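PDB 3GZB: putative SnoaL-like polyketide cyclase from Shewanella putrefaciens, which is of unproven function but probably acts on a small polyketide-like molecule, as a SnoaL-type cyclase would. Local coordinates for residues S92-G104 and I116-M130. Numbering follows the deposited sequence.
Sequences SLVVMIGNYHFKG and IDVAIPAVTSLKLDM. With EDO (1,2-ethanediol), chain M.
Strands 93-103 and 115-129 pair antiparallel along nearly their whole length, forming the central ladder of the curved sheet of this NTF2-like, SnoaL-type fold. From Val94 with Leu126 to Gly104 with Ile116, each hydrogen-bonded pair trades two backbone bonds, and Leu128 N to Ser92 O extends the ladder by one more.

On the face lined by helices 21-34 and 144-151, Tyr100 makes a side-chain link between the strands. Its CG lies anti to the carbonyl carbon (chi1 -71°), and the ring runs past Ala122 to Thr124, two hydrogen-bonded pairs beyond its own partner Ile120. Tyr100 CE2 packs 3.5 Å from Ala122 CB, and Tyr100 OH comes 2.7 Å from Thr124 OG1, which lies in the ring plane and also bonds Asp140. Phe82 stacks on the tyrosine ring. On the same face the bent Met96 chain, a selenomethionine, lays CE 3.8 Å from Leu126 CG, while Phe102 CE1 meets Ile120 CD1 at 4.1 Å.

The other face carries Val95, Ile97 and Val123, and the last two pack on the second subunit. Farther along, His101 NE2 donates to Asp117 OD1 at 2.7 Å. The carboxylate oxygen sits almost exactly in the imidazole plane and is met on its syn side, 23° out of the carboxylate plane; the two planes differ by 20°.

The histidine-carboxylate bond helps to hold the imidazole's orientation. The Tyr100-Thr124-Asp140 chain holds the phenol polar end within largely apolar packing, beside a bound methylpentanediol, probably from the crystallisation liquor, that may mark a pocket.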
ATOM      1  N   SER A  92      -6.290   1.561 -13.580  1.00  9.19           N
ATOM      2  CA  SER A  92      -6.055   2.921 -13.165  0.50 10.45           C
ATOM      3  C   SER A  92      -5.704   3.065 -11.681  1.00  9.85           C
ATOM      4  O   SER A  92      -5.565   4.189 -11.210  1.00 10.86           O
ATOM      5  CB  SER A  92      -7.272   3.807 -13.493  0.50 11.66           C
ATOM      6  OG  SER A  92      -7.377   4.001 -14.898  0.50 17.25           O
ATOM      7  N   LEU A  93      -5.522   1.967 -10.915  1.00  8.32           N
ATOM      8  CA  LEU A  93      -5.104   2.025  -9.496  1.00  9.36           C
ATOM      9  C   LEU A  93      -3.626   1.713  -9.501  1.00  8.54           C
ATOM     10  O   LEU A  93      -3.183   0.597  -9.845  1.00  9.58           O
ATOM     11  CB  LEU A  93      -5.855   0.967  -8.696  1.00  9.40           C
ATOM     12  CG  LEU A  93      -5.441   0.874  -7.248  1.00 11.30           C
ATOM     13  CD1 LEU A  93      -5.798   2.159  -6.510  1.00 12.77           C
ATOM     14  CD2 LEU A  93      -6.139  -0.361  -6.617  1.00 11.47           C
ATOM     15  N   VAL A  94      -2.821   2.688  -9.098  1.00  7.62           N
ATOM     16  CA  VAL A  94      -1.367   2.586  -9.036  1.00  8.22           C
ATOM     17  C   VAL A  94      -0.927   2.504  -7.555  1.00  8.53           C
ATOM     18  O   VAL A  94      -1.405   3.310  -6.724  1.00 10.23           O
ATOM     19  CB  VAL A  94      -0.698   3.809  -9.702  1.00  8.35           C
ATOM     20  CG1 VAL A  94       0.849   3.739  -9.517  1.00 10.00           C
ATOM     21  CG2 VAL A  94      -1.093   3.911 -11.188  1.00  8.24           C
ATOM     22  N   VAL A  95      -0.065   1.526  -7.231  1.00  8.33           N
ATOM     23  CA  VAL A  95       0.375   1.267  -5.872  1.00  7.66           C
ATOM     24  C   VAL A  95       1.848   1.440  -5.820  1.00  8.09           C
ATOM     25  O   VAL A  95       2.579   0.889  -6.663  1.00  9.20           O
ATOM     26  CB  VAL A  95       0.018  -0.165  -5.422  1.00  8.46           C
ATOM     27  CG1 VAL A  95       0.476  -0.433  -3.962  1.00  8.34           C
ATOM     28  CG2 VAL A  95      -1.476  -0.437  -5.536  1.00  9.49           C
HETATM   29  N   MSE A  96       2.344   2.234  -4.856  1.00  8.92           N
HETATM   30  CA  MSE A  96       3.774   2.559  -4.701  1.00  9.14           C
HETATM   31  C   MSE A  96       4.201   2.297  -3.287  1.00  9.42           C
HETATM   32  O   MSE A  96       3.575   2.776  -2.361  1.00 10.67           O
HETATM   33  CB  MSE A  96       4.051   4.007  -5.084  1.00 10.74           C
HETATM   34  CG  MSE A  96       3.741   4.281  -6.561  1.00  9.22           C
HETATM   35 SE   MSE A  96       3.585   6.173  -6.973  0.75  8.75          SE
HETATM   36  CE  MSE A  96       1.908   6.428  -6.177  1.00 13.60           C
ATOM     37  N   ILE A  97       5.237   1.481  -3.109  1.00  9.51           N
ATOM     38  CA  ILE A  97       5.800   1.106  -1.829  1.00  7.96           C
ATOM     39  C   ILE A  97       7.181   1.719  -1.763  1.00 10.09           C
ATOM     40  O   ILE A  97       7.992   1.500  -2.682  1.00  9.79           O
ATOM     41  CB  ILE A  97       5.934  -0.413  -1.711  1.00 10.08           C
ATOM     42  CG1 ILE A  97       4.612  -1.121  -1.885  1.00  9.81           C
ATOM     43  CG2 ILE A  97       6.597  -0.771  -0.361  1.00 11.14           C
ATOM     44  CD1 ILE A  97       4.694  -2.681  -2.044  1.00 13.31           C
ATOM     45  N   GLY A  98       7.502   2.473  -0.700  1.00 10.19           N
ATOM     46  CA  GLY A  98       8.779   3.124  -0.634  1.00 10.63           C
ATOM     47  C   GLY A  98       8.993   3.891   0.647  1.00 10.06           C
ATOM     48  O   GLY A  98       8.412   3.550   1.664  1.00 12.04           O
ATOM     49  N   ASN A  99       9.919   4.856   0.628  1.00 11.61           N
ATOM     50  CA  ASN A  99      10.265   5.683   1.763  1.00 12.35           C
ATOM     51  C   ASN A  99      10.244   7.135   1.303  1.00 11.60           C
ATOM     52  O   ASN A  99      10.802   7.465   0.228  1.00 13.28           O
ATOM     53  CB  ASN A  99      11.668   5.380   2.342  1.00 14.43           C
ATOM     54  CG  ASN A  99      11.754   4.048   3.005  1.00 26.13           C
ATOM     55  OD1 ASN A  99      11.427   3.915   4.169  1.00 27.47           O
ATOM     56  ND2 ASN A  99      12.226   3.041   2.270  1.00 27.00           N
ATOM     57  N   TYR A 100       9.632   8.007   2.098  1.00 10.02           N
ATOM     58  CA  TYR A 100       9.709   9.415   1.864  1.00  9.51           C
ATOM     59  C   TYR A 100      10.883  10.003   2.645  1.00 10.78           C
ATOM     60  O   TYR A 100      10.950   9.861   3.880  1.00 11.18           O
ATOM     61  CB  TYR A 100       8.439  10.151   2.264  1.00  9.54           C
ATOM     62  CG  TYR A 100       7.226   9.903   1.378  1.00  8.42           C
ATOM     63  CD1 TYR A 100       7.082  10.570   0.161  1.00  8.80           C
ATOM     64  CD2 TYR A 100       6.262   8.980   1.710  1.00 11.39           C
ATOM     65  CE1 TYR A 100       5.975  10.384  -0.622  1.00 10.03           C
ATOM     66  CE2 TYR A 100       5.146   8.759   0.864  1.00  9.59           C
ATOM     67  CZ  TYR A 100       5.016   9.483  -0.286  1.00 10.70           C
ATOM     68  OH  TYR A 100       3.886   9.309  -1.067  1.00 10.15           O
ATOM     69  N   HIS A 101      11.805  10.610   1.929  1.00  9.26           N
ATOM     70  CA  HIS A 101      13.025  11.198   2.499  1.00  9.22           C
ATOM     71  C   HIS A 101      12.916  12.701   2.526  1.00  9.22           C
ATOM     72  O   HIS A 101      12.840  13.341   1.465  1.00 10.42           O
ATOM     73  CB  HIS A 101      14.236  10.740   1.659  1.00 10.68           C
ATOM     74  CG  HIS A 101      15.534  11.241   2.181  1.00 11.24           C
ATOM     75  ND1 HIS A 101      16.644  11.368   1.379  1.00 13.45           N
ATOM     76  CD2 HIS A 101      15.924  11.572   3.436  1.00 11.21           C
ATOM     77  CE1 HIS A 101      17.665  11.796   2.114  1.00 15.07           C
ATOM     78  NE2 HIS A 101      17.263  11.926   3.367  1.00 15.46           N
ATOM     79  N   PHE A 102      12.947  13.242   3.751  1.00  9.50           N
ATOM     80  CA  PHE A 102      12.941  14.669   3.998  1.00  9.65           C
ATOM     81  C   PHE A 102      14.282  15.068   4.632  1.00 11.51           C
ATOM     82  O   PHE A 102      14.727  14.459   5.620  1.00 11.40           O
ATOM     83  CB  PHE A 102      11.846  15.090   4.973  1.00  9.70           C
ATOM     84  CG  PHE A 102      10.440  14.927   4.466  1.00 10.00           C
ATOM     85  CD1 PHE A 102       9.793  13.713   4.562  1.00 11.09           C
ATOM     86  CD2 PHE A 102       9.745  16.021   3.966  1.00  9.26           C
ATOM     87  CE1 PHE A 102       8.470  13.588   4.173  1.00 11.11           C
ATOM     88  CE2 PHE A 102       8.417  15.877   3.537  1.00 10.40           C
ATOM     89  CZ  PHE A 102       7.799  14.678   3.659  1.00 10.11           C
ATOM     90  N   LYS A 103      14.886  16.110   4.086  1.00 11.05           N
ATOM     91  CA  LYS A 103      16.079  16.753   4.659  1.00 11.49           C
ATOM     92  C   LYS A 103      15.935  18.262   4.598  1.00 11.64           C
ATOM     93  O   LYS A 103      15.589  18.823   3.538  1.00 14.62           O
ATOM     94  CB  LYS A 103      17.336  16.301   3.966  1.00 12.85           C
ATOM     95  CG  LYS A 103      18.634  16.914   4.560  1.00 19.48           C
ATOM     96  CD  LYS A 103      19.848  16.182   3.995  1.00 25.01           C
ATOM     97  CE  LYS A 103      21.135  16.504   4.765  1.00 39.43           C
ATOM     98  NZ  LYS A 103      22.064  17.364   3.974  1.00 47.26           N
ATOM     99  N   GLY A 104      16.093  18.912   5.734  1.00 12.52           N
ATOM    100  CA  GLY A 104      16.004  20.375   5.776  1.00 12.29           C
ATOM    101  C   GLY A 104      15.556  20.915   7.092  1.00 11.69           C
ATOM    102  O   GLY A 104      15.567  20.216   8.092  1.00 11.98           O
ATOM    103  N   ILE A 116      16.846  18.524   9.982  1.00 10.73           N
ATOM    104  CA  ILE A 116      16.448  17.131  10.204  1.00 11.09           C
ATOM    105  C   ILE A 116      16.691  16.322   8.940  1.00 11.45           C
ATOM    106  O   ILE A 116      16.835  16.850   7.826  1.00 10.81           O
ATOM    107  CB  ILE A 116      14.974  16.969  10.751  1.00 13.56           C
ATOM    108  CG1 ILE A 116      13.920  17.456   9.766  1.00 16.08           C
ATOM    109  CG2 ILE A 116      14.886  17.610  12.153  1.00 17.47           C
ATOM    110  CD1 ILE A 116      13.577  16.502   8.556  1.00 15.25           C
ATOM    111  N   ASP A 117      16.775  15.004   9.121  1.00 11.62           N
ATOM    112  CA  ASP A 117      16.916  14.064   8.005  1.00 12.20           C
ATOM    113  C   ASP A 117      16.178  12.797   8.415  1.00 14.96           C
ATOM    114  O   ASP A 117      16.601  12.091   9.351  1.00 14.92           O
ATOM    115  CB  ASP A 117      18.419  13.805   7.818  1.00 14.97           C
ATOM    116  CG  ASP A 117      18.783  13.139   6.492  1.00 22.52           C
ATOM    117  OD1 ASP A 117      17.940  12.502   5.872  1.00 21.66           O
ATOM    118  OD2 ASP A 117      19.998  13.209   6.112  1.00 28.59           O
ATOM    119  N   VAL A 118      15.055  12.509   7.767  1.00 11.17           N
ATOM    120  CA  VAL A 118      14.262  11.331   8.079  1.00 11.33           C
ATOM    121  C   VAL A 118      13.885  10.591   6.804  1.00 11.37           C
ATOM    122  O   VAL A 118      13.740  11.212   5.739  1.00 11.04           O
ATOM    123  CB  VAL A 118      12.939  11.682   8.849  1.00 14.32           C
ATOM    124  CG1 VAL A 118      13.294  12.287  10.230  1.00 15.07           C
ATOM    125  CG2 VAL A 118      12.009  12.670   8.097  1.00 14.53           C
ATOM    126  N   ALA A 119      13.711   9.269   6.947  1.00 10.28           N
ATOM    127  CA  ALA A 119      13.293   8.403   5.843  1.00 10.37           C
ATOM    128  C   ALA A 119      12.121   7.579   6.342  1.00 13.54           C
ATOM    129  O   ALA A 119      12.276   6.744   7.255  1.00 13.22           O
ATOM    130  CB  ALA A 119      14.491   7.487   5.410  1.00 12.54           C
ATOM    131  N   ILE A 120      10.941   7.855   5.805  1.00 10.70           N
ATOM    132  CA  ILE A 120       9.696   7.373   6.395  1.00 10.69           C
ATOM    133  C   ILE A 120       9.056   6.298   5.502  1.00 10.12           C
ATOM    134  O   ILE A 120       8.668   6.570   4.382  1.00  9.13           O
ATOM    135  CB  ILE A 120       8.688   8.523   6.561  1.00  9.24           C
ATOM    136  CG1 ILE A 120       9.308   9.738   7.255  1.00 11.43           C
ATOM    137  CG2 ILE A 120       7.427   8.004   7.293  1.00 11.54           C
ATOM    138  CD1 ILE A 120       8.416  11.018   7.343  1.00 11.90           C
ATOM    139  N   PRO A 121       8.980   5.050   5.984  1.00  9.71           N
ATOM    140  CA  PRO A 121       8.295   4.013   5.155  1.00  9.13           C
ATOM    141  C   PRO A 121       6.844   4.395   4.868  1.00  9.48           C
ATOM    142  O   PRO A 121       6.179   4.987   5.728  1.00  9.57           O
ATOM    143  CB  PRO A 121       8.407   2.741   6.015  1.00  9.96           C
ATOM    144  CG  PRO A 121       9.566   3.027   6.955  1.00 10.81           C
ATOM    145  CD  PRO A 121       9.514   4.509   7.234  1.00 11.70           C
ATOM    146  N   ALA A 122       6.354   4.005   3.674  1.00  9.13           N
ATOM    147  CA  ALA A 122       5.003   4.335   3.226  1.00  8.71           C
ATOM    148  C   ALA A 122       4.541   3.510   2.077  1.00  9.03           C
ATOM    149  O   ALA A 122       5.330   2.984   1.308  1.00  9.80           O
ATOM    150  CB  ALA A 122       4.954   5.813   2.819  1.00  9.74           C
ATOM    151  N   VAL A 123       3.217   3.404   1.979  1.00  8.38           N
ATOM    152  CA  VAL A 123       2.509   2.948   0.812  1.00  9.36           C
ATOM    153  C   VAL A 123       1.607   4.078   0.405  1.00  9.47           C
ATOM    154  O   VAL A 123       0.834   4.618   1.216  1.00 10.52           O
ATOM    155  CB  VAL A 123       1.701   1.700   1.121  1.00 10.04           C
ATOM    156  CG1 VAL A 123       0.912   1.199  -0.105  1.00 12.31           C
ATOM    157  CG2 VAL A 123       2.642   0.593   1.674  1.00 10.19           C
ATOM    158  N   THR A 124       1.668   4.437  -0.861  1.00  8.09           N
ATOM    159  CA  THR A 124       0.789   5.465  -1.473  1.00  8.70           C
ATOM    160  C   THR A 124       0.082   4.823  -2.670  1.00  9.27           C
ATOM    161  O   THR A 124       0.752   4.188  -3.510  1.00 10.06           O
ATOM    162  CB  THR A 124       1.613   6.670  -1.942  1.00 10.60           C
ATOM    163  OG1 THR A 124       2.146   7.291  -0.766  1.00  9.53           O
ATOM    164  CG2 THR A 124       0.775   7.678  -2.756  1.00 11.82           C
ATOM    165  N   SER A 125      -1.241   4.954  -2.767  1.00  9.24           N
ATOM    166  CA  SER A 125      -1.959   4.516  -3.937  1.00  9.84           C
ATOM    167  C   SER A 125      -2.666   5.689  -4.547  1.00  8.93           C
ATOM    168  O   SER A 125      -3.140   6.613  -3.870  1.00 10.63           O
ATOM    169  CB  SER A 125      -2.930   3.380  -3.637  1.00 10.59           C
ATOM    170  OG  SER A 125      -3.974   3.805  -2.746  1.00 12.51           O
ATOM    171  N   LEU A 126      -2.778   5.663  -5.868  1.00  8.66           N
ATOM    172  CA  LEU A 126      -3.507   6.663  -6.653  1.00  9.96           C
ATOM    173  C   LEU A 126      -4.532   5.958  -7.516  1.00 10.68           C
ATOM    174  O   LEU A 126      -4.185   5.036  -8.267  1.00 11.49           O
ATOM    175  CB  LEU A 126      -2.568   7.476  -7.553  1.00 10.59           C
ATOM    176  CG  LEU A 126      -1.376   8.153  -6.891  1.00 10.10           C
ATOM    177  CD1 LEU A 126      -0.501   8.845  -7.955  1.00 10.72           C
ATOM    178  CD2 LEU A 126      -1.838   9.124  -5.840  1.00 10.60           C
ATOM    179  N   LYS A 127      -5.769   6.409  -7.449  1.00  8.67           N
ATOM    180  CA  LYS A 127      -6.785   6.004  -8.413  0.50  9.91           C
ATOM    181  C   LYS A 127      -6.890   7.157  -9.412  1.00  9.31           C
ATOM    182  O   LYS A 127      -7.139   8.311  -9.005  1.00 11.07           O
ATOM    183  CB  LYS A 127      -8.119   5.750  -7.707  0.50 11.41           C
ATOM    184  CG  LYS A 127      -9.198   5.126  -8.574  0.50 17.65           C
ATOM    185  CD  LYS A 127      -8.808   3.751  -9.123  0.50 19.79           C
ATOM    186  CE  LYS A 127      -9.993   3.125  -9.876  0.50 21.49           C
ATOM    187  NZ  LYS A 127      -9.588   2.038 -10.814  0.50 28.06           N
ATOM    188  N   LEU A 128      -6.674   6.859 -10.687  1.00  9.74           N
ATOM    189  CA  LEU A 128      -6.571   7.825 -11.735  1.00  9.36           C
ATOM    190  C   LEU A 128      -7.784   7.777 -12.655  1.00 10.48           C
ATOM    191  O   LEU A 128      -8.357   6.706 -12.907  1.00 12.77           O
ATOM    192  CB  LEU A 128      -5.329   7.544 -12.582  1.00  9.58           C
ATOM    193  CG  LEU A 128      -4.028   7.542 -11.751  1.00 13.25           C
ATOM    194  CD1 LEU A 128      -2.877   7.073 -12.639  1.00 16.77           C
ATOM    195  CD2 LEU A 128      -3.732   8.837 -11.166  1.00 18.87           C
ATOM    196  N   ASP A 129      -8.151   8.959 -13.147  1.00 10.61           N
ATOM    197  CA  ASP A 129      -9.104   9.124 -14.273  1.00 12.69           C
ATOM    198  C   ASP A 129      -8.244   9.496 -15.469  1.00 12.84           C
ATOM    199  O   ASP A 129      -7.777  10.654 -15.605  1.00 11.68           O
ATOM    200  CB  ASP A 129     -10.121  10.203 -13.875  1.00 14.82           C
ATOM    201  CG  ASP A 129     -11.027  10.648 -15.027  1.00 17.69           C
ATOM    202  OD1 ASP A 129     -10.869  10.158 -16.157  1.00 16.70           O
ATOM    203  OD2 ASP A 129     -11.879  11.541 -14.757  1.00 21.66           O
HETATM  204  N   MSE A 130      -7.964   8.483 -16.307  1.00 11.50           N
HETATM  205  CA  MSE A 130      -7.017   8.638 -17.400  1.00 12.59           C
HETATM  206  C   MSE A 130      -7.551   9.613 -18.466  1.00 13.17           C
HETATM  207  O   MSE A 130      -6.788  10.421 -18.982  1.00 16.25           O
HETATM  208  CB  MSE A 130      -6.572   7.287 -17.982  1.00 12.77           C
HETATM  209  CG  MSE A 130      -5.906   6.360 -17.004  1.00 14.14           C
HETATM  210 SE   MSE A 130      -4.256   7.091 -16.331  0.75 11.22          SE
HETATM  211  CE  MSE A 130      -3.289   7.096 -17.929  1.00 10.59           C
TER
HETATM  212  C1  EDO M 158      15.507  15.040   0.440  1.00 23.20           C
HETATM  213  O1  EDO M 158      14.815  16.173   1.039  1.00 27.93           O
HETATM  214  C2  EDO M 158      16.429  15.498  -0.657  1.00 29.84           C
HETATM  215  O2  EDO M 158      17.478  16.112   0.110  1.00 30.46           O
HETATM  216  O   HOH W   1      -9.262   5.870 -15.947  1.00 15.77           O
HETATM  217  O   HOH W   2      13.245   4.084   6.396  1.00 39.68           O